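Local coordinates for protein leucine aminopeptidase (Legionella pneumophila, PDB 5GNE) that probably works as a zinc-dependent aminopeptidase of the M28 family, removing residues from the amino-terminal end of peptides, at residues 114-117 against 118-121; 207-210 against 211-214. All coordinates share one frame; numbering follows the deposited sequence.

Interaction 1 (114-117 against 118-121); sequences IWQT and NQHL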
ATOM      1  N   ILE A 114      13.998   3.510  11.997  1.00 53.83           N
ATOM      2  CA  ILE A 114      13.526   2.673  10.891  1.00 58.58           C
ATOM      3  C   ILE A 114      13.799   1.199  11.152  1.00 61.76           C
ATOM      4  O   ILE A 114      12.888   0.369  11.121  1.00 60.33           O
ATOM      5  CB  ILE A 114      14.175   3.042   9.531  1.00 50.25           C
ATOM      6  CG1 ILE A 114      13.824   4.464   9.093  1.00 49.59           C
ATOM      7  CG2 ILE A 114      13.713   2.102   8.441  1.00 44.89           C
ATOM      8  CD1 ILE A 114      14.371   4.807   7.708  1.00 39.34           C
ATOM      9  N   TRP A 115      15.067   0.880  11.405  1.00 66.61           N
ATOM     10  CA  TRP A 115      15.489  -0.502  11.587  1.00 59.90           C
ATOM     11  C   TRP A 115      14.752  -1.146  12.748  1.00 55.14           C
ATOM     12  O   TRP A 115      14.307  -2.292  12.636  1.00 60.24           O
ATOM     13  CB  TRP A 115      17.010  -0.571  11.787  1.00 66.76           C
ATOM     14  CG  TRP A 115      17.571  -1.959  11.693  1.00 65.93           C
ATOM     15  CD1 TRP A 115      17.962  -2.773  12.729  1.00 59.89           C
ATOM     16  CD2 TRP A 115      17.718  -2.734  10.498  1.00 64.39           C
ATOM     17  NE1 TRP A 115      18.396  -3.980  12.236  1.00 64.19           N
ATOM     18  CE2 TRP A 115      18.248  -3.987  10.868  1.00 65.01           C
ATOM     19  CE3 TRP A 115      17.470  -2.481   9.140  1.00 58.03           C
ATOM     20  CZ2 TRP A 115      18.536  -4.982   9.938  1.00 70.17           C
ATOM     21  CZ3 TRP A 115      17.751  -3.471   8.218  1.00 60.05           C
ATOM     22  CH2 TRP A 115      18.281  -4.706   8.619  1.00 71.92           C
ATOM     23  N   GLN A 116      14.570  -0.396  13.834  1.00 53.35           N
ATOM     24  CA  GLN A 116      13.879  -0.935  14.996  1.00 55.04           C
ATOM     25  C   GLN A 116      12.462  -1.412  14.652  1.00 58.36           C
ATOM     26  O   GLN A 116      12.029  -2.485  15.100  1.00 51.19           O
ATOM     27  CB  GLN A 116      13.822   0.093  16.110  1.00 57.98           C
ATOM     28  CG  GLN A 116      13.365  -0.534  17.412  1.00 81.38           C
ATOM     29  CD  GLN A 116      13.548   0.385  18.594  1.00107.12           C
ATOM     30  OE1 GLN A 116      14.123   1.470  18.469  1.00117.42           O
ATOM     31  NE2 GLN A 116      13.091  -0.057  19.763  1.00113.30           N
ATOM     32  N   THR A 117      11.763  -0.627  13.830  1.00 57.52           N
ATOM     33  CA  THR A 117      10.403  -0.969  13.401  1.00 46.43           C
ATOM     34  C   THR A 117      10.398  -2.298  12.673  1.00 44.77           C
ATOM     35  O   THR A 117       9.591  -3.178  12.979  1.00 54.83           O
ATOM     36  CB  THR A 117       9.780   0.102  12.481  1.00 46.32           C
ATOM     37  OG1 THR A 117       9.637   1.332  13.195  1.00 49.38           O
ATOM     38  CG2 THR A 117       8.401  -0.327  12.020  1.00 47.67           C
ATOM     39  N   ASN A 118      11.287  -2.444  11.698  1.00 43.05           N
ATOM     40  CA  ASN A 118      11.411  -3.714  11.002  1.00 47.50           C
ATOM     41  C   ASN A 118      11.682  -4.864  11.946  1.00 57.74           C
ATOM     42  O   ASN A 118      11.106  -5.939  11.789  1.00 64.63           O
ATOM     43  CB  ASN A 118      12.504  -3.651   9.953  1.00 47.73           C
ATOM     44  CG  ASN A 118      12.088  -2.858   8.750  1.00 51.21           C
ATOM     45  OD1 ASN A 118      11.159  -3.246   8.031  1.00 49.81           O
ATOM     46  ND2 ASN A 118      12.763  -1.734   8.517  1.00 54.47           N
ATOM     47  N   GLN A 119      12.542  -4.647  12.935  1.00 56.42           N
ATOM     48  CA  GLN A 119      12.832  -5.713  13.885  1.00 62.46           C
ATOM     49  C   GLN A 119      11.571  -6.124  14.635  1.00 58.44           C
ATOM     50  O   GLN A 119      11.343  -7.306  14.845  1.00 67.51           O
ATOM     51  CB  GLN A 119      13.913  -5.283  14.888  1.00 57.01           C
ATOM     52  CG  GLN A 119      15.295  -5.125  14.294  1.00 57.10           C
ATOM     53  CD  GLN A 119      16.303  -4.644  15.315  1.00 72.63           C
ATOM     54  OE1 GLN A 119      16.140  -3.576  15.914  1.00 68.93           O
ATOM     55  NE2 GLN A 119      17.350  -5.439  15.531  1.00 74.89           N
ATOM     56  N   HIS A 120      10.722  -5.163  14.991  1.00 49.31           N
ATOM     57  CA  HIS A 120       9.520  -5.516  15.732  1.00 50.65           C
ATOM     58  C   HIS A 120       8.521  -6.301  14.873  1.00 58.45           C
ATOM     59  O   HIS A 120       8.051  -7.360  15.291  1.00 63.93           O
ATOM     60  CB  HIS A 120       8.851  -4.271  16.308  1.00 49.29           C
ATOM     61  CG  HIS A 120       7.600  -4.569  17.082  1.00 64.87           C
ATOM     62  ND1 HIS A 120       7.613  -5.091  18.359  1.00 61.35           N
ATOM     63  CD2 HIS A 120       6.292  -4.444  16.740  1.00 64.83           C
ATOM     64  CE1 HIS A 120       6.370  -5.263  18.777  1.00 64.07           C
ATOM     65  NE2 HIS A 120       5.550  -4.872  17.816  1.00 65.26           N
ATOM     66  N   LEU A 121       8.213  -5.802  13.679  1.00 51.64           N
ATOM     67  CA  LEU A 121       7.182  -6.423  12.838  1.00 58.69           C
ATOM     68  C   LEU A 121       7.604  -7.804  12.361  1.00 62.60           C
ATOM     69  O   LEU A 121       6.783  -8.709  12.189  1.00 59.20           O
ATOM     70  CB  LEU A 121       6.859  -5.556  11.617  1.00 49.51           C
ATOM     71  CG  LEU A 121       6.262  -4.195  11.960  1.00 48.73           C
ATOM     72  CD1 LEU A 121       6.121  -3.337  10.712  1.00 39.97           C
ATOM     73  CD2 LEU A 121       4.933  -4.368  12.699  1.00 40.41           C
TER

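Interaction 2 (207-210 against 211-214); sequences SGIS and VELE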
ATOM      1  N   SER A 207       8.976  -3.302   5.555  1.00 39.36           N
ATOM      2  CA  SER A 207       9.732  -2.182   4.999  1.00 44.88           C
ATOM      3  C   SER A 207       8.840  -0.956   4.757  1.00 49.22           C
ATOM      4  O   SER A 207       9.093   0.124   5.328  1.00 41.17           O
ATOM      5  CB  SER A 207      10.476  -2.597   3.720  1.00 41.13           C
ATOM      6  OG  SER A 207       9.621  -2.855   2.618  1.00 53.06           O
ATOM      7  N   GLY A 208       7.809  -1.120   3.923  1.00 39.17           N
ATOM      8  CA  GLY A 208       6.902  -0.027   3.659  1.00 36.53           C
ATOM      9  C   GLY A 208       6.333   0.607   4.915  1.00 34.10           C
ATOM     10  O   GLY A 208       6.367   1.827   5.073  1.00 41.17           O
ATOM     11  N   ILE A 209       5.849  -0.220   5.832  1.00 33.42           N
ATOM     12  CA  ILE A 209       5.343   0.269   7.109  1.00 37.99           C
ATOM     13  C   ILE A 209       6.407   1.073   7.853  1.00 45.71           C
ATOM     14  O   ILE A 209       6.144   2.169   8.346  1.00 51.26           O
ATOM     15  CB  ILE A 209       4.903  -0.885   8.025  1.00 41.41           C
ATOM     16  CG1 ILE A 209       3.629  -1.532   7.496  1.00 37.99           C
ATOM     17  CG2 ILE A 209       4.705  -0.376   9.452  1.00 37.77           C
ATOM     18  CD1 ILE A 209       2.416  -0.635   7.610  1.00 50.05           C
ATOM     19  N   SER A 210       7.613   0.531   7.945  1.00 37.98           N
ATOM     20  CA  SER A 210       8.648   1.228   8.702  1.00 47.03           C
ATOM     21  C   SER A 210       8.937   2.600   8.092  1.00 46.75           C
ATOM     22  O   SER A 210       9.135   3.589   8.802  1.00 52.97           O
ATOM     23  CB  SER A 210       9.930   0.378   8.782  1.00 48.61           C
ATOM     24  OG  SER A 210      10.623   0.368   7.541  1.00 47.22           O
ATOM     25  N   VAL A 211       9.009   2.645   6.771  1.00 32.63           N
ATOM     26  CA  VAL A 211       9.311   3.891   6.085  1.00 37.31           C
ATOM     27  C   VAL A 211       8.294   4.980   6.387  1.00 33.91           C
ATOM     28  O   VAL A 211       8.661   6.122   6.660  1.00 40.94           O
ATOM     29  CB  VAL A 211       9.422   3.660   4.575  1.00 41.94           C
ATOM     30  CG1 VAL A 211       9.386   4.986   3.792  1.00 32.88           C
ATOM     31  CG2 VAL A 211      10.718   2.865   4.290  1.00 33.17           C
ATOM     32  N   GLU A 212       7.017   4.634   6.371  1.00 32.90           N
ATOM     33  CA  GLU A 212       5.991   5.643   6.598  1.00 42.43           C
ATOM     34  C   GLU A 212       5.910   6.002   8.063  1.00 36.79           C
ATOM     35  O   GLU A 212       5.545   7.144   8.394  1.00 41.07           O
ATOM     36  CB  GLU A 212       4.623   5.200   6.044  1.00 44.00           C
ATOM     37  CG  GLU A 212       3.904   4.103   6.794  1.00 41.97           C
ATOM     38  CD  GLU A 212       2.482   3.876   6.264  1.00 48.79           C
ATOM     39  OE1 GLU A 212       1.924   4.761   5.572  1.00 50.58           O
ATOM     40  OE2 GLU A 212       1.935   2.784   6.506  1.00 44.15           O
ATOM     41  N   LEU A 213       6.236   5.057   8.942  1.00 33.84           N
ATOM     42  CA  LEU A 213       6.263   5.370  10.375  1.00 37.95           C
ATOM     43  C   LEU A 213       7.332   6.403  10.662  1.00 40.31           C
ATOM     44  O   LEU A 213       7.073   7.374  11.367  1.00 51.97           O
ATOM     45  CB  LEU A 213       6.504   4.125  11.220  1.00 43.93           C
ATOM     46  CG  LEU A 213       5.208   3.589  11.833  1.00 53.59           C
ATOM     47  CD1 LEU A 213       5.464   2.288  12.548  1.00 61.55           C
ATOM     48  CD2 LEU A 213       4.569   4.613  12.790  1.00 49.93           C
ATOM     49  N   GLU A 214       8.509   6.238  10.063  1.00 39.21           N
ATOM     50  CA  GLU A 214       9.555   7.259  10.177  1.00 40.47           C
ATOM     51  C   GLU A 214       9.135   8.608   9.564  1.00 41.51           C
ATOM     52  O   GLU A 214       9.451   9.684  10.102  1.00 43.47           O
ATOM     53  CB  GLU A 214      10.864   6.770   9.549  1.00 40.25           C
ATOM     54  CG  GLU A 214      12.051   7.732   9.701  1.00 46.65           C
ATOM     55  CD  GLU A 214      12.349   8.154  11.147  1.00 53.35           C
ATOM     56  OE1 GLU A 214      11.877   7.487  12.097  1.00 61.58           O
ATOM     57  OE2 GLU A 214      13.081   9.153  11.333  1.00 54.20           O
TER

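Interaction 1 (114-117 against 118-121)
Trp115 swings CG anti to its own backbone N (chi1 -168°), whereas Gln119, one helical turn on, places CG beside its N (chi1 -69°) and runs extended from there, and these two choices bring indole and amide together. The pair is an i to i+4 contact on the outer side of helix 111-123, an amphipathic helix whose inner side packs on helices 202-221 and 355-373. The two side chains cross at about a right angle, while the amide plane is turned 44° from the ring, and the amide meets the pyrrole end of the ring obliquely: Gln119 CD lies 3.6 Å from Trp115 CD1. Leu350, in a loop, touches both residues.

On the inner side the same spacing pairs Ile114 with Asn118 and Thr117 with Leu121, each couple lying side by side and pointing the same way. Ile114 CG2 is 4.0 Å from Asn118 ND2, a methyl beside an amide nitrogen. The Asn118 amide is buried and looks to the neighbouring helix, where Ser206 OG bonds its OD1. Four main-chain bonds link the two turns, the first from Asn118 N to Ile114 O. Trp140 of helix 132-151 touches Thr117 and Leu121, and it stacks on the ring of His120. Between the paired residues themselves, Thr117 CG2 rests 4.0 Å from Leu121 CD1.

Interaction 2 (207-210 against 211-214)
Ile209 meets Leu213 and Glu212 across one turn of helix 202-221, the crossover helix of a beta-alpha-beta unit between strands 185-191 and 230-235 in the M28 peptidase fold; all eight residues from Ser207 to Glu214 are buried. The apolar contact is light: Ile209 and Leu213 lie side by side, CG2 of the first 4.2 Å from CD1 of the second, and Phe141 of helix 132-151 touches both.

A mixed contact comes next. Glu212 holds CG between its backbone N and carbonyl carbon (chi1 72°), which folds the start of the chain back over the preceding turn, with Glu212 CG 3.3 Å from Ile209 O. The extended remainder sets its OE2 3.6 Å from Ile209 CD1, carboxylate oxygen against methyl.

Among the polar contacts, Glu214 leads away from the preceding turn to a salt bridge with Arg217, its OE2 also accepting from Asp110 N. Ser207 O is gripped twice. Val211 N donates to it at 2.9 Å, and the Ser210 hydroxyl adds a second bond, its OG 2.7 Å from Ser207 O with a C=O...OG angle of 125°.

How the interactions relate
Interactions 1 and 2 are the two sides of one helix-helix interface: their centres lie 9 Å apart, and the turns of helices 111-123 and 202-221 touch directly. Leu121 CD1 packs 3.5 Å from Ile209 CG2, and Thr117 CG2 sits 3.6 Å from Ser210 CB. Beyond Thr117, on the side away from Leu121, Asn118 ND2 lies 3.2 Å from Ser210 OG, a weak polar contact at most. The zinc site lies beyond, nearer to interaction 2: the side chain of Ser207 is about 8 Å from a zinc ion, that of Leu121 about 12 Å. Helix 202-221 itself carries the zinc ligand Asp204, so 114-121 packs against a metal-bearing helix.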